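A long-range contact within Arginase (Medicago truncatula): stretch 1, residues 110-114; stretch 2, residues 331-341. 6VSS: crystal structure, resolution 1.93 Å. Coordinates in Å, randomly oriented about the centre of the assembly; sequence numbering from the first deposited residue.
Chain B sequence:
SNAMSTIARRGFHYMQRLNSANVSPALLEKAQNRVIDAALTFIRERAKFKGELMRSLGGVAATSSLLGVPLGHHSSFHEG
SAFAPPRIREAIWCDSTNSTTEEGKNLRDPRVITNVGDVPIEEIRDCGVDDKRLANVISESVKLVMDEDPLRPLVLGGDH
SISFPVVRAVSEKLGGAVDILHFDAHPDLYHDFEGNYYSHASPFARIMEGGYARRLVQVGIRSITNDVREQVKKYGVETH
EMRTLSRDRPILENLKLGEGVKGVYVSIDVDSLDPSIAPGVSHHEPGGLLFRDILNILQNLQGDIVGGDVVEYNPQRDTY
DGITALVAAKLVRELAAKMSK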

# COMPACT_ATOMS: atom_id res chain seq x y z
N PRO B 110 35.11 -7.53 -8.70
CA PRO B 110 35.03 -6.22 -9.33
C PRO B 110 35.20 -6.23 -10.85
O PRO B 110 34.75 -5.29 -11.49
CB PRO B 110 36.20 -5.44 -8.75
CG PRO B 110 36.43 -6.09 -7.42
CD PRO B 110 36.16 -7.55 -7.67
N ARG B 111 35.78 -7.29 -11.39
CA ARG B 111 36.02 -7.36 -12.85
C ARG B 111 34.70 -7.70 -13.53
O ARG B 111 34.58 -7.51 -14.69
CB ARG B 111 37.10 -8.41 -13.12
CG ARG B 111 38.44 -8.08 -12.48
CD ARG B 111 39.41 -9.24 -12.67
NE ARG B 111 38.93 -10.41 -11.94
CZ ARG B 111 39.63 -11.51 -11.74
NH1 ARG B 111 40.87 -11.60 -12.20
NH2 ARG B 111 39.09 -12.52 -11.07
N VAL B 112 33.74 -8.22 -12.78
CA VAL B 112 32.39 -8.52 -13.32
C VAL B 112 31.54 -7.26 -13.29
O VAL B 112 30.80 -7.03 -14.24
CB VAL B 112 31.74 -9.65 -12.53
CG1 VAL B 112 30.35 -9.92 -13.07
CG2 VAL B 112 32.62 -10.88 -12.58
N ILE B 113 31.57 -6.50 -12.21
CA ILE B 113 30.74 -5.27 -12.12
C ILE B 113 31.34 -4.31 -11.10
O ILE B 113 31.82 -4.75 -10.05
CB ILE B 113 29.27 -5.62 -11.81
CG1 ILE B 113 28.38 -4.40 -12.04
CG2 ILE B 113 29.15 -6.20 -10.38
CD1 ILE B 113 26.95 -4.66 -11.71
N THR B 114 31.32 -3.03 -11.43
CA THR B 114 31.86 -2.00 -10.53
C THR B 114 31.00 -0.74 -10.66
O THR B 114 30.53 -0.45 -11.77
CB THR B 114 33.35 -1.84 -10.84
OG1 THR B 114 33.94 -1.12 -9.78
CG2 THR B 114 33.63 -1.05 -12.09
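Stretch 2 (331-341) LVRELAAKMSK

Stretch 2 is the last turns of a helix that begins earlier in the chain and runs through M339, followed by S340 and the C-terminal K341. Regular backbone bonds, each from an N to the O four residues earlier, continue as far as S340, whose N meets A336 O at 2.7 Å, although S340 itself, with phi/psi of -69/150, is the first residue to leave helical geometry. Stretch 1 meets this helical end at the point where a short run of helical phi/psi values, without the regular bonds, gives way to extended backbone. Over the two residues in register, a step forward in stretch 1 goes with a step back along the helix: V112 lies nearest S340, with 5.5 Å between their CA atoms, whereas the next residue, I113, lies nearest A336, one helical turn earlier, with 6.3 Å between CA atoms. The contact is small, burying 226 Å² in all.

P110 opens stretch 1 beyond the reach of the helix. R111 touches the helix end through its backbone, its O lying 3.8 Å from S340 OG. Its CA-to-CB bond points sideways and the end of its long side chain leads away; its guanidinium is hydrogen-bonded both just outside the stretches and elsewhere in the structure.

V112 supplies the polar link. Its carbonyl O accepts a hydrogen bond from S340 OG at 2.6 Å, a short distance. Serine suits this place: its CA-to-CB bond points toward stretch 1, and with chi1 at -69° (m) its compact hydroxyl reaches a main-chain acceptor directly. The same carbonyl oxygen lies 3.9 Å from A336 CB, where the small methyl group allows the backbone to come close. The valine side chain, in the t rotamer, points sideways and comes no nearer to stretch 2 than 4.7 Å, between V112 CG1 and S340 CB, so here the backbone makes the closest approaches.

At I113 the contact becomes apolar. With phi/psi of -157/139 the backbone is extended, and although the CA-to-CB bond points sideways, the side chain is long enough for its end to come nearer the helix. Both chi angles are t, and CD1 lies 4.0 Å from A336 CB and 4.4 Å from V332 CG1. These two partners are four residues apart, about one helical turn, and so lie along one side of the helix. The methyl of alanine and the beta-branched side chain of valine offer the isoleucine a buried hydrocarbon surface with no polar group to satisfy.

T114 lies in a strand that continues later in the chain and is out of reach of the helix, and its OG1 is hydrogen-bonded elsewhere in the structure.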

# COMPACT_ATOMS: atom_id res chain seq x y z
N LEU B 331 18.08 -7.03 -14.04
CA LEU B 331 18.41 -6.63 -15.45
C LEU B 331 19.85 -6.12 -15.51
O LEU B 331 20.56 -6.52 -16.44
CB LEU B 331 17.41 -5.62 -16.02
CG LEU B 331 15.96 -6.12 -16.04
CD1 LEU B 331 15.02 -4.97 -16.35
CD2 LEU B 331 15.78 -7.24 -17.05
N VAL B 332 20.29 -5.30 -14.57
CA VAL B 332 21.68 -4.76 -14.56
C VAL B 332 22.65 -5.94 -14.40
O VAL B 332 23.66 -5.99 -15.13
CB VAL B 332 21.92 -3.67 -13.50
CG1 VAL B 332 23.32 -3.11 -13.58
CG2 VAL B 332 20.98 -2.49 -13.71
N ARG B 333 22.37 -6.85 -13.48
CA ARG B 333 23.29 -7.98 -13.16
C ARG B 333 23.45 -8.86 -14.41
O ARG B 333 24.56 -9.22 -14.74
CB ARG B 333 22.79 -8.79 -11.97
CG ARG B 333 23.07 -8.10 -10.64
CD ARG B 333 22.09 -8.48 -9.54
NE ARG B 333 22.12 -9.91 -9.28
CZ ARG B 333 22.27 -10.49 -8.10
NH1 ARG B 333 22.44 -9.78 -7.01
NH2 ARG B 333 22.36 -11.81 -8.04
N GLU B 334 22.37 -9.16 -15.11
CA GLU B 334 22.46 -10.09 -16.22
C GLU B 334 23.07 -9.36 -17.42
O GLU B 334 23.80 -9.99 -18.17
CB GLU B 334 21.08 -10.67 -16.40
CG GLU B 334 20.61 -11.44 -15.17
CD GLU B 334 21.40 -12.71 -14.88
OE1 GLU B 334 21.81 -13.41 -15.84
OE2 GLU B 334 21.62 -12.98 -13.71
N LEU B 335 22.81 -8.07 -17.60
CA LEU B 335 23.49 -7.28 -18.66
C LEU B 335 24.99 -7.25 -18.38
O LEU B 335 25.76 -7.48 -19.34
CB LEU B 335 22.89 -5.87 -18.77
CG LEU B 335 23.59 -4.90 -19.75
CD1 LEU B 335 23.84 -5.54 -21.09
CD2 LEU B 335 22.74 -3.64 -19.95
N ALA B 336 25.42 -6.93 -17.14
CA ALA B 336 26.85 -6.95 -16.73
C ALA B 336 27.49 -8.33 -17.02
O ALA B 336 28.58 -8.36 -17.57
CB ALA B 336 27.04 -6.55 -15.29
N ALA B 337 26.82 -9.44 -16.65
CA ALA B 337 27.27 -10.83 -16.87
C ALA B 337 27.58 -11.04 -18.36
O ALA B 337 28.55 -11.77 -18.67
CB ALA B 337 26.24 -11.81 -16.35
N LYS B 338 26.77 -10.50 -19.27
CA LYS B 338 27.03 -10.60 -20.72
C LYS B 338 28.12 -9.62 -21.17
O LYS B 338 28.87 -9.95 -22.10
CB LYS B 338 25.73 -10.32 -21.49
CG LYS B 338 24.74 -11.48 -21.45
CD LYS B 338 25.19 -12.68 -22.27
CE LYS B 338 25.08 -12.43 -23.76
NZ LYS B 338 24.83 -13.71 -24.47
N MET B 339 28.14 -8.40 -20.67
CA MET B 339 29.06 -7.40 -21.25
C MET B 339 30.48 -7.61 -20.67
O MET B 339 31.48 -7.38 -21.36
CB MET B 339 28.55 -5.98 -20.98
CG MET B 339 29.55 -4.93 -21.36
SD MET B 339 28.78 -3.33 -21.59
CE MET B 339 28.57 -2.78 -19.92
N SER B 340 30.58 -8.04 -19.42
CA SER B 340 31.86 -8.37 -18.77
C SER B 340 32.47 -9.63 -19.39
O SER B 340 31.75 -10.55 -19.76
CB SER B 340 31.72 -8.47 -17.30
OG SER B 340 31.46 -7.16 -16.79
N LYS B 341 33.78 -9.69 -19.37
CA LYS B 341 34.58 -10.62 -20.21
C LYS B 341 36.01 -10.62 -19.68
O LYS B 341 36.41 -9.66 -18.99
CB LYS B 341 34.62 -10.11 -21.66
CG LYS B 341 33.67 -10.76 -22.62
CD LYS B 341 33.40 -9.90 -23.80
CE LYS B 341 34.60 -9.21 -24.41
NZ LYS B 341 34.13 -8.35 -25.52
OXT LYS B 341 36.64 -11.62 -20.00